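Local coordinates for cytochrome c-554 (Nitrosomonas europaea, PDB 1FT5), which carries electrons through its haem groups in ammonia oxidation, accepting them directly from hydroxylamine oxidoreductase, at residues P94-N97 with F98-D101; P158-D161 with A162-F166; S144-K147 with G148-P152. All blocks are in the same frame, centred on the assembly; numbering follows the deposited sequence.

Overall arrangement
The three contacts come along the chain in the order 1, 3, 2, each a local turn within one continuous run of residues. Contact 1 joins the loop after helix 88-92 to helix 99-112. Contacts 3 and 2 both lie in the long connection between helices 131-138 and 168-171, with centres about 15 Å apart and nearest atoms about 6 Å apart. Contact 1 is remote: its centre is about 35 Å from that of contact 2, on the opposite side of the chain's centre, and about 28 Å from that of contact 3. Contacts 1 and 2 bring haem-pocket residues into touch (Gly95 and Phe98; Tyr164), while contact 3 lies in the loop that leads to the pocket residue Pro152.

Contact 1: P94-N97 with F98-D101; sequences PGRN and FRGD. With HEM (protoporphyrin IX containing Fe), chain E.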
loop_
_atom_site.group_PDB
_atom_site.type_symbol
_atom_site.label_atom_id
_atom_site.label_comp_id
_atom_site.label_asym_id
_atom_site.label_seq_id
_atom_site.Cartn_x
_atom_site.Cartn_y
_atom_site.Cartn_z
ATOM N N PRO A 94 3.001 8.622 0.414
ATOM C CA PRO A 94 3.794 9.004 1.593
ATOM C C PRO A 94 2.948 10.036 2.347
ATOM O O PRO A 94 2.436 10.973 1.738
ATOM C CB PRO A 94 5.099 9.603 0.980
ATOM C CG PRO A 94 4.725 10.024 -0.412
ATOM C CD PRO A 94 3.661 8.944 -0.868
ATOM N N GLY A 95 2.895 9.837 3.641
ATOM C CA GLY A 95 1.981 10.604 4.491
ATOM C C GLY A 95 2.497 11.656 5.419
ATOM O O GLY A 95 1.677 12.259 6.138
ATOM N N ARG A 96 3.786 11.977 5.358
ATOM C CA ARG A 96 4.215 12.972 6.317
ATOM C C ARG A 96 3.467 14.307 6.256
ATOM O O ARG A 96 3.293 14.917 7.341
ATOM C CB ARG A 96 5.721 13.233 6.189
ATOM C CG ARG A 96 6.201 14.287 7.236
ATOM C CD ARG A 96 7.666 14.248 7.489
ATOM N NE ARG A 96 8.042 15.431 8.295
ATOM C CZ ARG A 96 8.274 15.371 9.603
ATOM N NH1 ARG A 96 8.176 14.210 10.249
ATOM N NH2 ARG A 96 8.585 16.481 10.273
ATOM N N ASN A 97 3.117 14.772 5.061
ATOM C CA ASN A 97 2.458 16.058 4.875
ATOM C C ASN A 97 0.944 15.973 4.947
ATOM O O ASN A 97 0.300 16.894 5.444
ATOM C CB ASN A 97 2.865 16.710 3.562
ATOM C CG ASN A 97 4.362 17.101 3.551
ATOM O OD1 ASN A 97 4.988 17.167 4.603
ATOM N ND2 ASN A 97 4.906 17.317 2.370
ATOM N N PHE A 98 0.354 14.875 4.494
ATOM C CA PHE A 98 -1.101 14.858 4.535
ATOM C C PHE A 98 -1.704 14.366 5.813
ATOM O O PHE A 98 -2.869 14.718 6.095
ATOM C CB PHE A 98 -1.706 14.132 3.269
ATOM C CG PHE A 98 -1.592 12.593 3.233
ATOM C CD1 PHE A 98 -2.263 11.787 4.166
ATOM C CD2 PHE A 98 -0.873 11.928 2.190
ATOM C CE1 PHE A 98 -2.269 10.405 4.118
ATOM C CE2 PHE A 98 -0.878 10.506 2.136
ATOM C CZ PHE A 98 -1.560 9.754 3.075
ATOM N N ARG A 99 -0.966 13.610 6.619
ATOM C CA ARG A 99 -1.523 13.025 7.820
ATOM C C ARG A 99 -2.006 14.078 8.809
ATOM O O ARG A 99 -3.011 13.859 9.480
ATOM C CB ARG A 99 -0.534 12.097 8.483
ATOM C CG ARG A 99 0.636 12.781 9.115
ATOM C CD ARG A 99 1.145 11.904 10.246
ATOM N NE ARG A 99 2.526 12.212 10.573
ATOM C CZ ARG A 99 2.874 13.102 11.490
ATOM N NH1 ARG A 99 1.916 13.756 12.158
ATOM N NH2 ARG A 99 4.156 13.371 11.706
ATOM N N GLY A 100 -1.301 15.208 8.857
ATOM C CA GLY A 100 -1.705 16.291 9.768
ATOM C C GLY A 100 -3.012 16.920 9.310
ATOM O O GLY A 100 -3.772 17.439 10.186
ATOM N N ASP A 101 -3.280 16.952 7.992
ATOM C CA ASP A 101 -4.538 17.467 7.423
ATOM C C ASP A 101 -5.681 16.477 7.808
ATOM O O ASP A 101 -6.836 16.903 7.995
ATOM C CB ASP A 101 -4.511 17.565 5.892
ATOM C CG ASP A 101 -3.919 18.861 5.366
ATOM O OD1 ASP A 101 -2.878 19.252 5.874
ATOM O OD2 ASP A 101 -4.506 19.474 4.427
HETATM C CHA HEM E . -9.662 9.712 5.976
HETATM C CHB HEM E . -5.633 7.235 4.961
HETATM C CHC HEM E . -3.541 9.111 8.940
HETATM C CHD HEM E . -7.942 10.723 10.399
HETATM C C1A HEM E . -8.726 8.917 5.326
HETATM C C2A HEM E . -8.940 8.294 4.029
HETATM C C3A HEM E . -7.811 7.539 3.791
HETATM C C4A HEM E . -6.931 7.761 4.882
HETATM C CMA HEM E . -7.487 6.653 2.572
HETATM C CAA HEM E . -10.144 8.460 3.149
HETATM C CBA HEM E . -10.033 9.723 2.289
HETATM C CGA HEM E . -11.109 9.853 1.237
HETATM O O1A HEM E . -12.294 10.186 1.653
HETATM O O2A HEM E . -10.855 9.671 0.012
HETATM C C1B HEM E . -4.740 7.541 5.975
HETATM C C2B HEM E . -3.378 7.153 5.951
HETATM C C3B HEM E . -2.735 7.761 7.008
HETATM C C4B HEM E . -3.756 8.497 7.718
HETATM C CMB HEM E . -2.719 6.220 4.900
HETATM C CAB HEM E . -1.233 7.679 7.413
HETATM C CBB HEM E . -0.290 8.490 6.505
HETATM C C1C HEM E . -4.579 9.648 9.692
HETATM C C2C HEM E . -4.397 10.122 11.066
HETATM C C3C HEM E . -5.655 10.474 11.483
HETATM C C4C HEM E . -6.560 10.321 10.403
HETATM C CMC HEM E . -3.081 10.149 11.879
HETATM C CAC HEM E . -6.065 10.879 12.912
HETATM C CBC HEM E . -5.486 12.105 13.577
HETATM C C1D HEM E . -8.755 10.642 9.268
HETATM C C2D HEM E . -10.078 11.145 9.199
HETATM C C3D HEM E . -10.539 10.902 7.963
HETATM C C4D HEM E . -9.491 10.233 7.247
HETATM C CMD HEM E . -10.813 11.857 10.394
HETATM C CAD HEM E . -11.955 11.128 7.531
HETATM C CBD HEM E . -12.891 9.998 7.874
HETATM C CGD HEM E . -14.353 10.098 7.432
HETATM O O1D HEM E . -15.143 9.437 8.144
HETATM O O2D HEM E . -14.648 10.731 6.422
HETATM N NA HEM E . -7.488 8.584 5.847
HETATM N NB HEM E . -4.998 8.374 7.070
HETATM N NC HEM E . -5.910 9.765 9.282
HETATM N ND HEM E . -8.410 10.106 8.033
HETATM FE FE HEM E . -6.718 9.236 7.561
HETATM O O HOH W 1 2.086 13.453 2.633
HETATM O O HOH W 2 1.312 16.299 8.493
#
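Pro94 reaches Phe98 through its carbonyl oxygen, in two ways. Pro94 O lies 3.4 Å from CE2 of the Phe98 ring, at an oblique angle to it. The same oxygen accepts a hydrogen bond from a water that in turn accepts from Phe98 N at 2.9 Å, so one solvent molecule spans the two backbones. Next along, Gly95 sits over a face of the Phe98 ring: its CA is 3.8 Å from the ring centroid and only 16° off the normal, which meets the definition of a CH-pi contact. The phenyl group is brought there by a chi1 of 74°, which puts CG between the backbone N and the carbonyl carbon. The vinyl-derived CBB of the haem touches both partners, 3.6 Å from Phe98 CE1 and 3.7 Å from Gly95 CA. The Phe98 ring also meets His102, an axial ligand of haem 1.

Gly95 O accepts from Arg99 N at 3.0 Å with an N-H...O angle of 154°, an i to i+4 bond of alpha-helical type. This turn leads into helix 99-112, which carries His102, and follows the Cys-X-X-Cys-His haem-binding motif that ends at His92. Arg99 CB and CG press on the same Gly95 oxygen.

Arg96 O is linked by a second water to Gly100 N, the water donating to Arg96 O at 2.7 Å. The side chains of Arg96 and Arg99 bring their guanidinium groups close together, NH1 of Arg96 being 4.4 Å from NH2 of Arg99. Both form salt bridges with Glu6, whose carboxylate probably offsets the gathered positive charge. Asn97 O takes a weak bond from the second water, while Asp101 turns its OD1 to a salt bridge with Lys124.

Contact 2: P158-D161 with A162-F166; sequences PEVD and AKYTF. With HEM (protoporphyrin IX containing Fe), chain F.
Asp161 meets the following turn with both its backbone and its carboxylate. Asp161 O accepts from Tyr164 N at 3.0 Å in a nearly straight bond, although the donor stands 42° out of the carbonyl plane. The side chain, with CG anti to the backbone N (chi1 -166°), brings OD1 to 2.9 Å from Lys163 N, and the carboxylate uses its anti lone pair. This bond from the side chain to the N-H two residues on defines an Asx turn, leading into the 3-10 segment 162-164. OD2 is engaged separately, in a salt bridge with Lys45, which probably restrains the rotation of the carboxylate.

Val160 CG1 approaches the Tyr164 ring at its edge, near the plane. Asp161 CB is 3.7 Å from Tyr164 CE1, above the ring plane beyond the rim, on the same side as Lys163 CG, which sits over the ring's centre. The phenol hydroxyl donates to the haem propionate oxygen O2A at 2.6 Å, with that oxygen lying in the ring plane; Lys39 also bonds to this haem. Pro158 crosses Thr165 at about a right angle, its CB 3.9 Å from OG1, while that hydroxyl donates to Ala162 O.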
loop_
_atom_site.group_PDB
_atom_site.type_symbol
_atom_site.label_atom_id
_atom_site.label_comp_id
_atom_site.label_asym_id
_atom_site.label_seq_id
_atom_site.Cartn_x
_atom_site.Cartn_y
_atom_site.Cartn_z
ATOM N N PRO A 158 3.934 -13.587 -15.121
ATOM C CA PRO A 158 3.015 -14.522 -15.829
ATOM C C PRO A 158 3.753 -15.681 -16.455
ATOM O O PRO A 158 3.186 -16.775 -16.579
ATOM C CB PRO A 158 2.298 -13.625 -16.848
ATOM C CG PRO A 158 2.280 -12.293 -16.150
ATOM C CD PRO A 158 3.671 -12.198 -15.494
ATOM N N GLU A 159 5.011 -15.476 -16.873
ATOM C CA GLU A 159 5.800 -16.634 -17.391
ATOM C C GLU A 159 5.959 -17.727 -16.355
ATOM O O GLU A 159 5.905 -18.933 -16.658
ATOM C CB GLU A 159 7.230 -16.244 -17.760
ATOM C CG GLU A 159 7.297 -15.527 -19.029
ATOM C CD GLU A 159 8.709 -15.157 -19.417
ATOM O OE1 GLU A 159 9.672 -15.261 -18.582
ATOM O OE2 GLU A 159 8.876 -14.735 -20.582
ATOM N N VAL A 160 6.254 -17.343 -15.111
ATOM C CA VAL A 160 6.430 -18.306 -14.045
ATOM C C VAL A 160 5.110 -19.034 -13.776
ATOM O O VAL A 160 5.076 -20.286 -13.684
ATOM C CB VAL A 160 6.918 -17.599 -12.746
ATOM C CG1 VAL A 160 6.993 -18.630 -11.616
ATOM C CG2 VAL A 160 8.314 -16.939 -13.033
ATOM N N ASP A 161 4.022 -18.256 -13.660
ATOM C CA ASP A 161 2.716 -18.810 -13.402
ATOM C C ASP A 161 1.652 -17.762 -13.736
ATOM O O ASP A 161 1.768 -16.598 -13.366
ATOM C CB ASP A 161 2.595 -19.196 -11.924
ATOM C CG ASP A 161 1.401 -20.076 -11.635
ATOM O OD1 ASP A 161 0.276 -19.684 -11.928
ATOM O OD2 ASP A 161 1.594 -21.211 -11.112
ATOM N N ALA A 162 0.589 -18.193 -14.390
ATOM C CA ALA A 162 -0.482 -17.277 -14.793
ATOM C C ALA A 162 -1.173 -16.607 -13.610
ATOM O O ALA A 162 -1.827 -15.588 -13.785
ATOM C CB ALA A 162 -1.521 -18.054 -15.658
ATOM N N LYS A 163 -1.013 -17.180 -12.434
ATOM C CA LYS A 163 -1.600 -16.583 -11.249
ATOM C C LYS A 163 -0.960 -15.258 -10.898
ATOM O O LYS A 163 -1.564 -14.484 -10.166
ATOM C CB LYS A 163 -1.562 -17.521 -10.047
ATOM C CG LYS A 163 -0.269 -17.533 -9.312
ATOM C CD LYS A 163 -0.131 -18.871 -8.663
ATOM C CE LYS A 163 0.560 -18.776 -7.373
ATOM N NZ LYS A 163 0.508 -20.126 -6.707
ATOM N N TYR A 164 0.185 -14.939 -11.496
ATOM C CA TYR A 164 0.844 -13.633 -11.231
ATOM C C TYR A 164 0.404 -12.542 -12.248
ATOM O O TYR A 164 0.978 -11.432 -12.265
ATOM C CB TYR A 164 2.372 -13.801 -11.238
ATOM C CG TYR A 164 2.868 -14.747 -10.198
ATOM C CD1 TYR A 164 3.648 -15.840 -10.557
ATOM C CD2 TYR A 164 2.547 -14.601 -8.852
ATOM C CE1 TYR A 164 4.071 -16.741 -9.610
ATOM C CE2 TYR A 164 2.960 -15.487 -7.900
ATOM C CZ TYR A 164 3.727 -16.572 -8.254
ATOM O OH TYR A 164 4.090 -17.477 -7.302
ATOM N N THR A 165 -0.565 -12.855 -13.130
ATOM C CA THR A 165 -1.081 -11.867 -14.044
ATOM C C THR A 165 -1.846 -10.835 -13.164
ATOM O O THR A 165 -2.651 -11.216 -12.272
ATOM C CB THR A 165 -2.067 -12.510 -15.018
ATOM O OG1 THR A 165 -1.397 -13.611 -15.659
ATOM C CG2 THR A 165 -2.546 -11.489 -16.043
ATOM N N PHE A 166 -1.626 -9.571 -13.484
ATOM C CA PHE A 166 -2.163 -8.485 -12.688
ATOM C C PHE A 166 -3.025 -7.563 -13.476
ATOM O O PHE A 166 -2.566 -6.959 -14.438
ATOM C CB PHE A 166 -1.022 -7.660 -12.061
ATOM C CG PHE A 166 -1.520 -6.529 -11.170
ATOM C CD1 PHE A 166 -1.866 -6.803 -9.848
ATOM C CD2 PHE A 166 -1.618 -5.235 -11.664
ATOM C CE1 PHE A 166 -2.306 -5.773 -9.001
ATOM C CE2 PHE A 166 -2.072 -4.181 -10.793
ATOM C CZ PHE A 166 -2.397 -4.494 -9.472
HETATM C CHA HEM F . 5.566 -12.052 -4.268
HETATM C CHB HEM F . 10.090 -13.257 -3.032
HETATM C CHC HEM F . 11.763 -9.345 -5.467
HETATM C CHD HEM F . 7.137 -7.979 -6.319
HETATM C C1A HEM F . 6.664 -12.731 -3.675
HETATM C C2A HEM F . 6.580 -13.998 -3.044
HETATM C C3A HEM F . 7.871 -14.338 -2.664
HETATM C C4A HEM F . 8.690 -13.233 -3.116
HETATM C CMA HEM F . 8.383 -15.622 -1.981
HETATM C CAA HEM F . 5.318 -14.791 -2.872
HETATM C CBA HEM F . 4.965 -15.599 -4.120
HETATM C CGA HEM F . 3.796 -16.548 -3.876
HETATM O O1A HEM F . 3.321 -16.669 -2.725
HETATM O O2A HEM F . 3.322 -17.139 -4.864
HETATM C C1B HEM F . 10.938 -12.282 -3.598
HETATM C C2B HEM F . 12.384 -12.373 -3.647
HETATM C C3B HEM F . 12.829 -11.332 -4.369
HETATM C C4B HEM F . 11.686 -10.540 -4.746
HETATM C CMB HEM F . 13.235 -13.406 -2.950
HETATM C CAB HEM F . 14.273 -10.959 -4.739
HETATM C CBB HEM F . 15.010 -12.105 -5.471
HETATM C C1C HEM F . 10.621 -8.586 -5.854
HETATM C C2C HEM F . 10.694 -7.326 -6.561
HETATM C C3C HEM F . 9.386 -6.914 -6.769
HETATM C C4C HEM F . 8.557 -7.962 -6.206
HETATM C CMC HEM F . 11.957 -6.572 -6.951
HETATM C CAC HEM F . 8.854 -5.646 -7.371
HETATM C CBC HEM F . 9.537 -5.050 -8.604
HETATM C C1D HEM F . 6.312 -8.993 -5.850
HETATM C C2D HEM F . 4.913 -9.043 -6.094
HETATM C C3D HEM F . 4.463 -10.220 -5.537
HETATM C C4D HEM F . 5.607 -10.852 -4.939
HETATM C CMD HEM F . 4.119 -7.977 -6.858
HETATM C CAD HEM F . 3.034 -10.726 -5.576
HETATM C CBD HEM F . 2.726 -11.707 -6.724
HETATM C CGD HEM F . 1.274 -12.138 -6.714
HETATM O O1D HEM F . 0.914 -12.939 -5.851
HETATM O O2D HEM F . 0.538 -11.700 -7.556
HETATM N NA HEM F . 7.968 -12.209 -3.682
HETATM N NB HEM F . 10.495 -11.152 -4.280
HETATM N NC HEM F . 9.304 -8.936 -5.576
HETATM N ND HEM F . 6.747 -10.061 -5.138
HETATM FE FE HEM F . 8.609 -10.422 -4.417
#

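Contact 3: S144-K147 with G148-P152; sequences SPWK and GAKAP
Two torsions of Trp146 place its indole beneath Gly148: chi1 of -177° sets CG opposite the backbone N, and chi2 of 62° turns the ring so that a face meets the chain as it doubles back. Gly148 CA stands 3.6 Å from the centroid of the six-membered ring and only 6° off its normal, the geometry of a CH-pi contact. The glycine backbone continues across the same system, its carbonyl carbon C coming within 3.2 Å of Trp146 CZ3, which shows how closely main chain and ring are packed.

The reversal itself is a type I beta turn from Trp146 to Ala149. Its closing bond, from Ala149 N to Trp146 O, is weak at 3.4 Å, so the indole packing probably contributes to holding the turn. Ala149 adds a looser apolar touch, with its CB 4.2 Å from Trp146 CE3. The bent side chain of Lys150 approaches differently: NZ lies in the plane of the indole, at its edge, 3.8 Å from Trp146 CZ3. That placement excludes a cation-pi reading, which needs the charge above a face.

Just before the turn, Ser144 OG accepts from Trp146 N at 3.1 Å, forming an ST turn; the hydroxyl is also bonded to Leu139 O. The indole packs on Ser135 and Ala136 of helix 131-138, and its NE1 donates to Glu132 of that helix, so the turn is fastened to the helix that bears Cys134, Cys137 and His138 of haem 4.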
loop_
_atom_site.group_PDB
_atom_site.type_symbol
_atom_site.label_atom_id
_atom_site.label_comp_id
_atom_site.label_asym_id
_atom_site.label_seq_id
_atom_site.Cartn_x
_atom_site.Cartn_y
_atom_site.Cartn_z
ATOM N N SER A 144 7.075 -5.911 -19.686
ATOM C CA SER A 144 5.735 -5.730 -19.182
ATOM C C SER A 144 4.933 -4.648 -19.927
ATOM O O SER A 144 5.507 -3.758 -20.522
ATOM C CB SER A 144 5.857 -5.281 -17.697
ATOM O OG SER A 144 4.626 -4.797 -17.239
ATOM N N PRO A 145 3.605 -4.759 -19.893
ATOM C CA PRO A 145 2.721 -3.777 -20.530
ATOM C C PRO A 145 2.888 -2.394 -19.877
ATOM O O PRO A 145 2.573 -1.374 -20.501
ATOM C CB PRO A 145 1.324 -4.321 -20.281
ATOM C CG PRO A 145 1.463 -5.363 -19.233
ATOM C CD PRO A 145 2.850 -5.910 -19.384
ATOM N N TRP A 146 3.363 -2.372 -18.637
ATOM C CA TRP A 146 3.583 -1.139 -17.908
ATOM C C TRP A 146 4.916 -0.538 -18.326
ATOM O O TRP A 146 5.990 -1.144 -18.124
ATOM C CB TRP A 146 3.560 -1.434 -16.405
ATOM C CG TRP A 146 3.706 -0.193 -15.531
ATOM C CD1 TRP A 146 2.846 0.853 -15.484
ATOM C CD2 TRP A 146 4.778 0.120 -14.635
ATOM N NE1 TRP A 146 3.313 1.811 -14.618
ATOM C CE2 TRP A 146 4.500 1.390 -14.083
ATOM C CE3 TRP A 146 5.957 -0.544 -14.232
ATOM C CZ2 TRP A 146 5.356 2.014 -13.160
ATOM C CZ3 TRP A 146 6.811 0.082 -13.310
ATOM C CH2 TRP A 146 6.501 1.350 -12.789
ATOM N N LYS A 147 4.872 0.677 -18.866
ATOM C CA LYS A 147 6.114 1.233 -19.372
ATOM C C LYS A 147 7.098 1.826 -18.402
ATOM O O LYS A 147 8.180 2.282 -18.804
ATOM C CB LYS A 147 5.786 2.175 -20.520
ATOM C CG LYS A 147 5.340 1.377 -21.765
ATOM C CD LYS A 147 6.162 0.048 -21.930
ATOM C CE LYS A 147 6.252 -0.399 -23.380
ATOM N NZ LYS A 147 7.649 -0.467 -23.919
ATOM N N GLY A 148 6.774 1.783 -17.106
ATOM C CA GLY A 148 7.744 2.284 -16.139
ATOM C C GLY A 148 8.698 1.185 -15.673
ATOM O O GLY A 148 9.583 1.425 -14.853
ATOM N N ALA A 149 8.604 -0.003 -16.265
ATOM C CA ALA A 149 9.428 -1.117 -15.746
ATOM C C ALA A 149 10.916 -0.954 -15.832
ATOM O O ALA A 149 11.430 -0.544 -16.880
ATOM C CB ALA A 149 9.010 -2.436 -16.431
ATOM N N LYS A 150 11.610 -1.262 -14.737
ATOM C CA LYS A 150 13.059 -1.195 -14.674
ATOM C C LYS A 150 13.514 -2.042 -13.508
ATOM O O LYS A 150 12.802 -2.178 -12.501
ATOM C CB LYS A 150 13.557 0.244 -14.503
ATOM C CG LYS A 150 13.619 0.699 -13.075
ATOM C CD LYS A 150 12.235 1.140 -12.591
ATOM C CE LYS A 150 11.512 0.101 -11.732
ATOM N NZ LYS A 150 10.136 0.546 -11.437
ATOM N N ALA A 151 14.702 -2.619 -13.648
ATOM C CA ALA A 151 15.251 -3.493 -12.633
ATOM C C ALA A 151 15.459 -2.799 -11.313
ATOM O O ALA A 151 15.661 -1.576 -11.263
ATOM C CB ALA A 151 16.590 -4.091 -13.114
ATOM N N PRO A 152 15.417 -3.578 -10.202
ATOM C CA PRO A 152 15.183 -5.033 -10.126
ATOM C C PRO A 152 13.731 -5.394 -10.401
ATOM O O PRO A 152 12.804 -4.700 -10.005
ATOM C CB PRO A 152 15.610 -5.430 -8.709
ATOM C CG PRO A 152 15.543 -4.164 -7.924
ATOM C CD PRO A 152 15.640 -2.960 -8.867
#